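Local coordinates for uncharacterized protein (PDB 3ESM), which is of unknown function but has an immunoglobulin-like fold and, as a YcnI-like (DUF1775) family domain, probably binds copper, at residues A[24-29]-A[78-83]; A[29-34]-A[109-114]; A[36-41]-A[103-108]; A[115-120]-A[128-133]. The protein carries 2 engineered substitutions. One frame throughout, in Å; residues are numbered along the deposited sequence.

Contact 1: A[24-29]-A[78-83]; sequences VPTESE and PGVQPG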
loop_
_atom_site.group_PDB
_atom_site.type_symbol
_atom_site.label_atom_id
_atom_site.label_comp_id
_atom_site.label_asym_id
_atom_site.label_seq_id
_atom_site.Cartn_x
_atom_site.Cartn_y
_atom_site.Cartn_z
ATOM N N VAL A 24 1.380 -5.944 -13.999
ATOM C CA VAL A 24 2.312 -5.904 -12.887
ATOM C C VAL A 24 2.965 -7.254 -12.609
ATOM O O VAL A 24 2.256 -8.243 -12.372
ATOM C CB VAL A 24 1.541 -5.523 -11.623
ATOM C CG1 VAL A 24 2.473 -5.498 -10.382
ATOM C CG2 VAL A 24 0.808 -4.171 -11.861
ATOM N N PRO A 25 4.308 -7.296 -12.605
ATOM C CA PRO A 25 4.999 -8.563 -12.345
ATOM C C PRO A 25 5.231 -8.758 -10.870
ATOM O O PRO A 25 5.563 -7.811 -10.193
ATOM C CB PRO A 25 6.368 -8.335 -12.971
ATOM C CG PRO A 25 6.624 -6.840 -12.721
ATOM C CD PRO A 25 5.257 -6.208 -12.930
ATOM N N THR A 26 5.113 -9.995 -10.383
ATOM C CA THR A 26 5.511 -10.283 -9.019
ATOM C C THR A 26 6.989 -10.644 -8.998
ATOM O O THR A 26 7.376 -11.720 -9.439
ATOM C CB THR A 26 4.610 -11.398 -8.418
ATOM O OG1 THR A 26 3.283 -10.868 -8.277
ATOM C CG2 THR A 26 5.094 -11.805 -7.042
ATOM N N GLU A 27 7.809 -9.712 -8.518
ATOM C CA GLU A 27 9.272 -9.855 -8.565
ATOM C C GLU A 27 9.842 -10.268 -7.225
ATOM O O GLU A 27 10.685 -9.590 -6.638
ATOM C CB GLU A 27 9.899 -8.571 -9.119
ATOM C CG GLU A 27 9.541 -8.465 -10.596
ATOM C CD GLU A 27 10.110 -7.259 -11.336
ATOM O OE1 GLU A 27 10.004 -7.284 -12.585
ATOM O OE2 GLU A 27 10.660 -6.312 -10.712
ATOM N N SER A 28 9.342 -11.392 -6.742
ATOM C CA SER A 28 9.844 -12.012 -5.551
ATOM C C SER A 28 9.804 -13.494 -5.828
ATOM O O SER A 28 8.984 -13.970 -6.619
ATOM C CB SER A 28 8.938 -11.716 -4.350
ATOM O OG SER A 28 9.311 -12.518 -3.250
ATOM N N GLU A 29 10.670 -14.239 -5.161
ATOM C CA GLU A 29 10.565 -15.693 -5.266
ATOM C C GLU A 29 9.612 -16.305 -4.242
ATOM O O GLU A 29 9.243 -17.476 -4.360
ATOM C CB GLU A 29 11.944 -16.328 -5.173
ATOM C CG GLU A 29 12.783 -15.967 -6.377
ATOM C CD GLU A 29 14.068 -16.745 -6.414
ATOM O OE1 GLU A 29 14.500 -17.209 -5.331
ATOM O OE2 GLU A 29 14.629 -16.900 -7.523
ATOM N N PRO A 78 -4.801 -15.154 -2.114
ATOM C CA PRO A 78 -3.369 -15.123 -1.806
ATOM C C PRO A 78 -2.604 -14.054 -2.611
ATOM O O PRO A 78 -1.391 -13.903 -2.399
ATOM C CB PRO A 78 -2.895 -16.510 -2.252
ATOM C CG PRO A 78 -3.827 -16.889 -3.333
ATOM C CD PRO A 78 -5.155 -16.369 -2.879
ATOM N N GLY A 79 -3.272 -13.365 -3.532
ATOM C CA GLY A 79 -2.617 -12.354 -4.376
ATOM C C GLY A 79 -1.813 -12.948 -5.525
ATOM O O GLY A 79 -1.900 -14.156 -5.804
ATOM N N VAL A 80 -1.058 -12.112 -6.232
ATOM C CA VAL A 80 -0.400 -12.545 -7.458
ATOM C C VAL A 80 0.890 -13.264 -7.126
ATOM O O VAL A 80 1.790 -12.705 -6.486
ATOM C CB VAL A 80 -0.110 -11.337 -8.367
ATOM C CG1 VAL A 80 0.467 -11.803 -9.736
ATOM C CG2 VAL A 80 -1.366 -10.472 -8.514
ATOM N N GLN A 81 0.977 -14.535 -7.523
ATOM C CA GLN A 81 2.076 -15.383 -7.046
ATOM C C GLN A 81 3.445 -15.078 -7.676
ATOM O O GLN A 81 3.518 -14.543 -8.786
ATOM C CB GLN A 81 1.700 -16.858 -7.230
ATOM C CG GLN A 81 0.481 -17.276 -6.422
ATOM C CD GLN A 81 0.697 -17.002 -4.962
ATOM O OE1 GLN A 81 1.641 -17.513 -4.362
ATOM N NE2 GLN A 81 -0.146 -16.154 -4.382
ATOM N N PRO A 82 4.540 -15.424 -6.967
ATOM C CA PRO A 82 5.872 -15.279 -7.557
ATOM C C PRO A 82 5.920 -15.716 -9.031
ATOM O O PRO A 82 5.413 -16.777 -9.409
ATOM C CB PRO A 82 6.744 -16.163 -6.657
ATOM C CG PRO A 82 6.106 -16.016 -5.288
ATOM C CD PRO A 82 4.598 -16.000 -5.610
ATOM N N GLY A 83 6.498 -14.870 -9.875
ATOM C CA GLY A 83 6.660 -15.248 -11.265
ATOM C C GLY A 83 5.480 -14.971 -12.163
ATOM O O GLY A 83 5.597 -15.124 -13.385
#
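Thr26 meets Val80, Pro82 and Gly83 in a mixed polar and apolar loop-to-loop contact at one end of the fold, where strand 18-25 has just ended and the chain leading into strand 85-93 passes beside it. Thr26 takes part through both its hydroxyl and its carbonyl. OG1 of Thr26 lies anti to the carbonyl carbon (chi1 -67°) and donates to Val80 O at 3.0 Å, coming in from well above the plane of that carbonyl, 67° out of it. The same hydroxyl is hydrogen-bonded to Thr33 OG1, which leaves this buried polar atom with two partners. In the other direction, Gly83 N donates to Thr26 O over 3.3 Å, a long but nearly straight bond (163°).

In the immunoglobulin-like sandwich each of these segments belongs to a connection between the two sheets: 24-29 leaves the four-stranded sheet for strand 33-43, and the loop segment 78-83 returns from strand 66-73. Their contact therefore joins two crossings at the same end of the sandwich. Apolar atoms fill in around the bonds. The Thr26 methyl CG2 sits 3.6 Å from Pro82 CA, and Val80 CG1 comes within 3.3 Å of Thr26 OG1. Farther along, the ring of Pro82 lies against backbone oxygens, with its CB 3.1 Å from Ser28 O and its CG 3.6 Å from Glu29 O. Gly83 has a positive phi, a conformation suited to glycine. Within its own loop, Gln81 folds back so that NE2 donates to Gly79 O at 3.0 Å, while Ser28 OG accepts from the backbone N atoms of Thr30 and Ala31.

Contact 2: A[29-34]-A[109-114]; sequences ETAATT and YSDGRV
Tyr109 lies against Ala31, Ala32 and Thr33, where strand 100-109 ends in a type I turn, Tyr109 to Gly112. Thr33 and Tyr109 form a non-hydrogen-bonded antiparallel pair. From the base of the side chain, Tyr109 CB sits 3.7 Å from Ala32 O. CD1 packs on Ala31 CB at 3.9 Å, and Ala31 O lies at the ring edge near its plane. CE1 is 4.1 Å from Thr33 OG1, which stands over one face towards the rim; Arg113 NH2 stands over the rim of the opposite face. At the tip, OH is hydrogen-bonded to Glu27 N.

Ser110 binds Ala32 twice: Ala32 N donates to Ser110 OG at 2.9 Å, nearly straight (170°), and Ser110 N donates to Ala32 O at 2.8 Å. OG reaches Ala32 N because it sits between the backbone N and the carbonyl carbon (chi1 56°). Asp111 OD1 accepts from Arg113 N in an Asx turn, and its OD2 forms a salt bridge with Arg113 NE at 2.8 Å. Ser110 O is also hydrogen-bonded to Ser68 OG of the second subunit. The two-way bonding with Ala32 fixes the start of the turn, while Asp111 ties down its far side and probably tempers the guanidinium charge beside the Tyr109 ring.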
loop_
_atom_site.group_PDB
_atom_site.type_symbol
_atom_site.label_atom_id
_atom_site.label_comp_id
_atom_site.label_asym_id
_atom_site.label_seq_id
_atom_site.Cartn_x
_atom_site.Cartn_y
_atom_site.Cartn_z
ATOM N N GLU A 29 10.670 -14.239 -5.161
ATOM C CA GLU A 29 10.565 -15.693 -5.266
ATOM C C GLU A 29 9.612 -16.305 -4.242
ATOM O O GLU A 29 9.243 -17.476 -4.360
ATOM C CB GLU A 29 11.944 -16.328 -5.173
ATOM C CG GLU A 29 12.783 -15.967 -6.377
ATOM C CD GLU A 29 14.068 -16.745 -6.414
ATOM O OE1 GLU A 29 14.500 -17.209 -5.331
ATOM O OE2 GLU A 29 14.629 -16.900 -7.523
ATOM N N THR A 30 9.203 -15.521 -3.249
ATOM C CA THR A 30 8.368 -16.043 -2.189
ATOM C C THR A 30 7.105 -15.231 -1.895
ATOM O O THR A 30 6.075 -15.792 -1.517
ATOM C CB THR A 30 9.156 -16.129 -0.896
ATOM O OG1 THR A 30 9.850 -14.883 -0.688
ATOM C CG2 THR A 30 10.166 -17.282 -1.005
ATOM N N ALA A 31 7.182 -13.918 -2.044
ATOM C CA ALA A 31 6.061 -13.049 -1.630
ATOM C C ALA A 31 5.160 -12.756 -2.838
ATOM O O ALA A 31 5.620 -12.799 -3.989
ATOM C CB ALA A 31 6.615 -11.770 -1.073
ATOM N N ALA A 32 3.882 -12.453 -2.573
ATOM C CA ALA A 32 2.894 -12.266 -3.638
ATOM C C ALA A 32 2.445 -10.808 -3.658
ATOM O O ALA A 32 2.550 -10.133 -2.640
ATOM C CB ALA A 32 1.693 -13.154 -3.359
ATOM N N THR A 33 1.985 -10.319 -4.800
ATOM C CA THR A 33 1.466 -8.956 -4.846
ATOM C C THR A 33 0.040 -8.967 -4.270
ATOM O O THR A 33 -0.833 -9.681 -4.788
ATOM C CB THR A 33 1.391 -8.416 -6.268
ATOM O OG1 THR A 33 2.722 -8.354 -6.800
ATOM C CG2 THR A 33 0.764 -7.006 -6.261
ATOM N N THR A 34 -0.178 -8.119 -3.268
ATOM C CA THR A 34 -1.493 -8.037 -2.578
ATOM C C THR A 34 -2.224 -6.710 -2.707
ATOM O O THR A 34 -3.428 -6.623 -2.409
ATOM C CB THR A 34 -1.369 -8.361 -1.088
ATOM O OG1 THR A 34 -0.472 -7.419 -0.469
ATOM C CG2 THR A 34 -0.851 -9.803 -0.927
ATOM N N TYR A 109 3.593 -6.134 -1.350
ATOM C CA TYR A 109 3.794 -7.587 -1.290
ATOM C C TYR A 109 3.340 -8.161 0.025
ATOM O O TYR A 109 3.283 -7.448 1.029
ATOM C CB TYR A 109 5.268 -7.907 -1.453
ATOM C CG TYR A 109 5.736 -7.822 -2.886
ATOM C CD1 TYR A 109 5.876 -8.973 -3.647
ATOM C CD2 TYR A 109 6.080 -6.601 -3.460
ATOM C CE1 TYR A 109 6.339 -8.925 -4.925
ATOM C CE2 TYR A 109 6.573 -6.547 -4.755
ATOM C CZ TYR A 109 6.694 -7.720 -5.481
ATOM O OH TYR A 109 7.164 -7.724 -6.785
ATOM N N SER A 110 3.010 -9.453 0.002
ATOM C CA SER A 110 2.512 -10.133 1.182
ATOM C C SER A 110 3.447 -10.103 2.381
ATOM O O SER A 110 2.996 -10.302 3.527
ATOM C CB SER A 110 2.223 -11.570 0.818
ATOM O OG SER A 110 3.375 -12.182 0.268
ATOM N N ASP A 111 4.740 -9.932 2.133
ATOM C CA ASP A 111 5.725 -9.886 3.243
ATOM C C ASP A 111 5.889 -8.499 3.866
ATOM O O ASP A 111 6.779 -8.276 4.725
ATOM C CB ASP A 111 7.095 -10.416 2.782
ATOM C CG ASP A 111 7.717 -9.576 1.695
ATOM O OD1 ASP A 111 7.172 -8.494 1.369
ATOM O OD2 ASP A 111 8.762 -10.026 1.129
ATOM N N GLY A 112 5.049 -7.556 3.439
ATOM C CA GLY A 112 5.064 -6.224 4.012
ATOM C C GLY A 112 5.832 -5.185 3.204
ATOM O O GLY A 112 5.696 -3.993 3.465
ATOM N N ARG A 113 6.663 -5.626 2.267
ATOM C CA ARG A 113 7.422 -4.689 1.425
ATOM C C ARG A 113 6.511 -3.956 0.430
ATOM O O ARG A 113 5.524 -4.512 -0.031
ATOM C CB ARG A 113 8.531 -5.429 0.655
ATOM C CG ARG A 113 9.550 -6.120 1.570
ATOM C CD ARG A 113 10.698 -6.774 0.729
ATOM N NE ARG A 113 10.253 -7.955 -0.024
ATOM C CZ ARG A 113 9.987 -7.978 -1.336
ATOM N NH1 ARG A 113 10.131 -6.888 -2.092
ATOM N NH2 ARG A 113 9.577 -9.104 -1.904
ATOM N N VAL A 114 6.870 -2.719 0.099
ATOM C CA VAL A 114 6.154 -1.971 -0.931
ATOM C C VAL A 114 7.206 -1.469 -1.895
ATOM O O VAL A 114 8.192 -0.817 -1.443
ATOM C CB VAL A 114 5.334 -0.800 -0.351
ATOM C CG1 VAL A 114 4.694 0.014 -1.488
ATOM C CG2 VAL A 114 4.244 -1.307 0.633
HETATM O O HOH W 1 9.298 -12.680 1.551
HETATM O O HOH W 2 0.592 -7.318 2.009
#

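Contact 3: A[36-41]-A[103-108]; sequences MTVTLP and FPAEQT. Engineered in segment 36-41: Met36 (natural residue Leu).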
loop_
_atom_site.group_PDB
_atom_site.type_symbol
_atom_site.label_atom_id
_atom_site.label_comp_id
_atom_site.label_asym_id
_atom_site.label_seq_id
_atom_site.Cartn_x
_atom_site.Cartn_y
_atom_site.Cartn_z
ATOM N N MET A 36 -2.131 -2.781 -5.243
ATOM C CA MET A 36 -1.471 -1.882 -6.190
ATOM C C MET A 36 -2.144 -0.534 -6.088
ATOM O O MET A 36 -3.369 -0.463 -6.214
ATOM C CB MET A 36 -1.645 -2.439 -7.606
ATOM C CG MET A 36 -1.113 -1.554 -8.720
ATOM S SD MET A 36 0.717 -1.545 -8.796
ATOM C CE MET A 36 1.040 -3.133 -8.195
ATOM N N THR A 37 -1.355 0.531 -5.926
ATOM C CA THR A 37 -1.922 1.869 -5.912
ATOM C C THR A 37 -1.327 2.628 -7.087
ATOM O O THR A 37 -0.121 2.623 -7.232
ATOM C CB THR A 37 -1.598 2.589 -4.575
ATOM O OG1 THR A 37 -2.470 2.034 -3.547
ATOM C CG2 THR A 37 -1.898 4.067 -4.685
ATOM N N VAL A 38 -2.144 3.267 -7.911
ATOM C CA VAL A 38 -1.598 4.014 -9.049
ATOM C C VAL A 38 -2.034 5.446 -8.959
ATOM O O VAL A 38 -3.203 5.729 -8.712
ATOM C CB VAL A 38 -2.086 3.436 -10.385
ATOM C CG1 VAL A 38 -1.583 4.302 -11.551
ATOM C CG2 VAL A 38 -1.602 2.023 -10.540
ATOM N N THR A 39 -1.090 6.361 -9.202
ATOM C CA THR A 39 -1.379 7.791 -9.135
ATOM C C THR A 39 -1.917 8.223 -10.490
ATOM O O THR A 39 -1.294 7.937 -11.521
ATOM C CB THR A 39 -0.082 8.557 -8.858
ATOM O OG1 THR A 39 0.384 8.256 -7.537
ATOM C CG2 THR A 39 -0.305 10.041 -9.000
ATOM N N LEU A 40 -3.094 8.880 -10.504
ATOM C CA LEU A 40 -3.767 9.248 -11.749
ATOM C C LEU A 40 -3.632 10.731 -11.996
ATOM O O LEU A 40 -3.468 11.507 -11.075
ATOM C CB LEU A 40 -5.270 8.917 -11.730
ATOM C CG LEU A 40 -5.576 7.429 -11.500
ATOM C CD1 LEU A 40 -7.075 7.253 -11.242
ATOM C CD2 LEU A 40 -5.150 6.627 -12.724
ATOM N N PRO A 41 -3.724 11.116 -13.265
ATOM C CA PRO A 41 -3.414 12.496 -13.571
ATOM C C PRO A 41 -4.669 13.392 -13.373
ATOM O O PRO A 41 -5.123 14.117 -14.290
ATOM C CB PRO A 41 -2.952 12.429 -15.034
ATOM C CG PRO A 41 -3.632 11.222 -15.608
ATOM C CD PRO A 41 -3.734 10.241 -14.437
ATOM N N PHE A 103 2.277 7.410 -14.645
ATOM C CA PHE A 103 1.392 6.900 -13.593
ATOM C C PHE A 103 2.233 6.263 -12.498
ATOM O O PHE A 103 2.344 5.059 -12.435
ATOM C CB PHE A 103 0.410 5.875 -14.152
ATOM C CG PHE A 103 -0.419 6.374 -15.291
ATOM C CD1 PHE A 103 -1.653 6.975 -15.071
ATOM C CD2 PHE A 103 0.029 6.227 -16.595
ATOM C CE1 PHE A 103 -2.446 7.428 -16.145
ATOM C CE2 PHE A 103 -0.752 6.674 -17.686
ATOM C CZ PHE A 103 -1.991 7.284 -17.456
ATOM N N PRO A 104 2.798 7.079 -11.624
ATOM C CA PRO A 104 3.626 6.553 -10.519
ATOM C C PRO A 104 2.794 5.493 -9.770
ATOM O O PRO A 104 1.587 5.700 -9.582
ATOM C CB PRO A 104 3.877 7.784 -9.655
ATOM C CG PRO A 104 3.819 8.941 -10.628
ATOM C CD PRO A 104 2.803 8.559 -11.696
ATOM N N ALA A 105 3.404 4.373 -9.387
ATOM C CA ALA A 105 2.621 3.301 -8.743
ATOM C C ALA A 105 3.348 2.770 -7.518
ATOM O O ALA A 105 4.573 2.933 -7.386
ATOM C CB ALA A 105 2.357 2.202 -9.705
ATOM N N GLU A 106 2.590 2.149 -6.613
ATOM C CA GLU A 106 3.175 1.533 -5.418
ATOM C C GLU A 106 2.605 0.136 -5.271
ATOM O O GLU A 106 1.381 -0.022 -5.238
ATOM C CB GLU A 106 2.859 2.348 -4.197
ATOM C CG GLU A 106 3.378 3.771 -4.315
ATOM C CD GLU A 106 4.876 3.845 -4.045
ATOM O OE1 GLU A 106 5.413 2.965 -3.337
ATOM O OE2 GLU A 106 5.497 4.820 -4.532
ATOM N N GLN A 107 3.499 -0.861 -5.246
ATOM C CA GLN A 107 3.095 -2.287 -5.286
ATOM C C GLN A 107 3.367 -2.925 -3.937
ATOM O O GLN A 107 4.511 -2.976 -3.501
ATOM C CB GLN A 107 3.933 -3.002 -6.361
ATOM C CG GLN A 107 3.632 -4.493 -6.554
ATOM C CD GLN A 107 4.632 -5.132 -7.538
ATOM O OE1 GLN A 107 5.508 -4.432 -8.048
ATOM N NE2 GLN A 107 4.488 -6.432 -7.818
ATOM N N THR A 108 2.335 -3.468 -3.283
ATOM C CA THR A 108 2.511 -4.061 -1.982
ATOM C C THR A 108 2.637 -5.566 -2.104
ATOM O O THR A 108 1.836 -6.193 -2.836
ATOM C CB THR A 108 1.278 -3.764 -1.078
ATOM O OG1 THR A 108 1.155 -2.342 -0.842
ATOM C CG2 THR A 108 1.407 -4.491 0.241
HETATM O O HOH W 3 1.426 5.772 -6.548
#
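Thr37 and Glu106 form the hydrogen-bonded pair at the middle of this antiparallel beta ladder, which joins strands 33-43 and 100-109 in one sheet of the immunoglobulin-like sandwich. Thr37 N donates to Glu106 O at 2.9 Å, and Glu106 N returns a bond to Thr37 O at 2.8 Å. Thr39 N adds a third, reaching Pro104 O almost in line with the C=O bond. Non-hydrogen-bonded pairs flank the central one, Met36 with Gln107 and Val38 with Ala105, their four side chains on one face.

On that face Val38 CG1, anti to the backbone N (chi1 176°), presses on Phe103 CB at 3.6 Å, and CG2 touches Ala105 CB. The Phe103 ring continues the apolar surface, its CE1 3.5 Å from Pro41 CD, and it meets Phe22 of the facing sheet edge-to-face. Thr37 and Glu106 point to the other side, where Thr37 packs on Gly112 and Glu106 on Val114 of the second subunit.

Gln107 is held by its amide: NE2 is hydrogen-bonded to Thr33 OG1 and Pro25 O, and OE1 to Trp117 NE1. Over its aliphatic part lies the engineered Met36, whose bent chain sets CE 3.4 Å from Gln107 CG.

Contact 4: A[115-120]-A[128-133]; sequences VAWNQP and PEHPAP. With SO4 (sulfate ion), chain C.
His130 packs against Trp117 where the end of strand 114-117 meets the loop returning towards strand 134-136. The pair is edge-to-face, the imidazole edge turned to the face of the indole, already held through its N-H by Gln107, with planes at 66° and centroids 4.5 Å apart. CD2 of His130 makes the approach, 3.5 Å from Trp117 CH2. On the same indole face lies Val115 CG1, which is also 3.5 Å from His130 CD2.

Backbone bonds close the loop: Gln119 N donates to His130 O, and Ala132 N to Gln119 O at 2.9 Å. A water donates to both Gln119 O and Ala132 O.

The Gln119 side chain, extended beyond CG, is gripped at both ends of its amide. Its OE1 accepts from His130 N at 2.8 Å, the donor standing 43° out of the amide carbonyl plane, while NE2 donates to sulfate O4 at 3.0 Å. His130 ND1 also donates to O4, at 2.9 Å and almost straight (176°).

One sulfate oxygen thus takes two N-H donors, one from each segment. The ion probably comes from the crystallisation liquor, but the paired donors imply a small surface site able to hold an anion.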
loop_
_atom_site.group_PDB
_atom_site.type_symbol
_atom_site.label_atom_id
_atom_site.label_comp_id
_atom_site.label_asym_id
_atom_site.label_seq_id
_atom_site.Cartn_x
_atom_site.Cartn_y
_atom_site.Cartn_z
ATOM N N VAL A 115 7.020 -1.785 -3.171
ATOM C CA VAL A 115 7.924 -1.352 -4.232
ATOM C C VAL A 115 7.381 -0.136 -4.951
ATOM O O VAL A 115 6.238 -0.141 -5.429
ATOM C CB VAL A 115 8.199 -2.464 -5.225
ATOM C CG1 VAL A 115 9.078 -1.945 -6.352
ATOM C CG2 VAL A 115 8.843 -3.654 -4.522
ATOM N N ALA A 116 8.212 0.914 -5.025
ATOM C CA ALA A 116 7.826 2.173 -5.682
ATOM C C ALA A 116 8.194 2.127 -7.150
ATOM O O ALA A 116 9.358 1.839 -7.488
ATOM C CB ALA A 116 8.528 3.347 -5.013
ATOM N N TRP A 117 7.235 2.418 -8.015
ATOM C CA TRP A 117 7.475 2.501 -9.457
ATOM C C TRP A 117 7.289 3.964 -9.807
ATOM O O TRP A 117 6.246 4.377 -10.335
ATOM C CB TRP A 117 6.516 1.618 -10.253
ATOM C CG TRP A 117 6.646 0.155 -9.969
ATOM C CD1 TRP A 117 5.976 -0.576 -9.022
ATOM C CD2 TRP A 117 7.494 -0.766 -10.658
ATOM N NE1 TRP A 117 6.363 -1.900 -9.087
ATOM C CE2 TRP A 117 7.287 -2.043 -10.090
ATOM C CE3 TRP A 117 8.393 -0.635 -11.719
ATOM C CZ2 TRP A 117 7.967 -3.187 -10.552
ATOM C CZ3 TRP A 117 9.077 -1.753 -12.170
ATOM C CH2 TRP A 117 8.854 -3.018 -11.598
ATOM N N ASN A 118 8.302 4.743 -9.487
ATOM C CA ASN A 118 8.186 6.193 -9.513
ATOM C C ASN A 118 9.394 6.909 -10.104
ATOM O O ASN A 118 9.478 8.136 -10.021
ATOM C CB ASN A 118 7.879 6.753 -8.120
ATOM C CG ASN A 118 9.005 6.561 -7.155
ATOM O OD1 ASN A 118 9.985 5.881 -7.457
ATOM N ND2 ASN A 118 8.876 7.160 -5.958
ATOM N N GLN A 119 10.286 6.160 -10.740
ATOM C CA GLN A 119 11.494 6.799 -11.314
ATOM C C GLN A 119 11.181 7.380 -12.673
ATOM O O GLN A 119 10.345 6.866 -13.401
ATOM C CB GLN A 119 12.630 5.774 -11.385
ATOM C CG GLN A 119 12.976 5.237 -9.973
ATOM C CD GLN A 119 13.975 4.078 -9.977
ATOM O OE1 GLN A 119 14.062 3.315 -10.927
ATOM N NE2 GLN A 119 14.686 3.913 -8.855
ATOM N N PRO A 120 11.889 8.442 -13.056
ATOM C CA PRO A 120 11.599 9.013 -14.375
ATOM C C PRO A 120 12.219 8.146 -15.465
ATOM O O PRO A 120 12.994 7.263 -15.126
ATOM C CB PRO A 120 12.282 10.383 -14.312
ATOM C CG PRO A 120 13.426 10.203 -13.340
ATOM C CD PRO A 120 12.880 9.203 -12.290
ATOM N N PRO A 128 16.639 3.336 -15.230
ATOM C CA PRO A 128 15.987 3.071 -13.941
ATOM C C PRO A 128 15.400 1.677 -13.930
ATOM O O PRO A 128 14.890 1.233 -14.949
ATOM C CB PRO A 128 14.861 4.104 -13.916
ATOM C CG PRO A 128 14.528 4.289 -15.358
ATOM C CD PRO A 128 15.874 4.291 -16.046
ATOM N N GLU A 129 15.487 0.988 -12.785
ATOM C CA GLU A 129 14.933 -0.347 -12.670
ATOM C C GLU A 129 13.442 -0.324 -12.251
ATOM O O GLU A 129 12.720 -1.285 -12.516
ATOM C CB GLU A 129 15.732 -1.154 -11.654
ATOM C CG GLU A 129 17.141 -1.433 -12.154
ATOM C CD GLU A 129 17.856 -2.505 -11.356
ATOM O OE1 GLU A 129 17.186 -3.317 -10.675
ATOM O OE2 GLU A 129 19.105 -2.540 -11.414
ATOM N N HIS A 130 13.013 0.792 -11.664
ATOM C CA HIS A 130 11.593 0.974 -11.287
ATOM C C HIS A 130 10.949 2.259 -11.831
ATOM O O HIS A 130 10.521 3.131 -11.076
ATOM C CB HIS A 130 11.458 0.884 -9.788
ATOM C CG HIS A 130 11.747 -0.486 -9.277
ATOM N ND1 HIS A 130 12.974 -0.843 -8.770
ATOM C CD2 HIS A 130 10.982 -1.605 -9.249
ATOM C CE1 HIS A 130 12.945 -2.118 -8.415
ATOM N NE2 HIS A 130 11.753 -2.606 -8.708
ATOM N N PRO A 131 10.913 2.385 -13.156
ATOM C CA PRO A 131 10.361 3.613 -13.761
ATOM C C PRO A 131 8.854 3.645 -13.546
ATOM O O PRO A 131 8.231 2.578 -13.508
ATOM C CB PRO A 131 10.590 3.405 -15.247
ATOM C CG PRO A 131 10.625 1.911 -15.434
ATOM C CD PRO A 131 11.234 1.357 -14.162
ATOM N N ALA A 132 8.286 4.842 -13.399
ATOM C CA ALA A 132 6.822 4.973 -13.487
ATOM C C ALA A 132 6.333 4.560 -14.861
ATOM O O ALA A 132 6.911 4.981 -15.883
ATOM C CB ALA A 132 6.418 6.426 -13.218
ATOM N N PRO A 133 5.256 3.750 -14.924
ATOM C CA PRO A 133 4.650 3.414 -16.199
ATOM C C PRO A 133 4.209 4.688 -16.932
ATOM O O PRO A 133 3.660 5.600 -16.307
ATOM C CB PRO A 133 3.424 2.585 -15.821
ATOM C CG PRO A 133 3.400 2.477 -14.380
ATOM C CD PRO A 133 4.542 3.174 -13.763
HETATM S S SO4 C . 16.323 0.366 -7.889
HETATM O O1 SO4 C . 16.180 -1.096 -7.852
HETATM O O2 SO4 C . 17.557 0.716 -8.596
HETATM O O3 SO4 C . 16.386 0.901 -6.527
HETATM O O4 SO4 C . 15.190 0.970 -8.606
HETATM O O HOH W 4 9.032 6.697 -16.109
#

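In the fold
From the N terminus, strand 18-25 leads into contact 1, which closes a long loop back to 78-83. Contacts 2 and 3 open inside that loop and close beyond it, so both cross contact 1; contact 3 is itself nested within contact 2. Contact 4 follows in series and closes the short excursion between strand 114-117 and strand 134-136. Contact 1 joins two inter-sheet connections, contact 2 binds one of them to the turn after strand 100-109, and contact 3 zips strands 33-43 and 100-109 together. Strand 100-109 pairs in turn with 114-117, linking contacts 3 and 4. Contacts 2 and 3 both reach the second subunit.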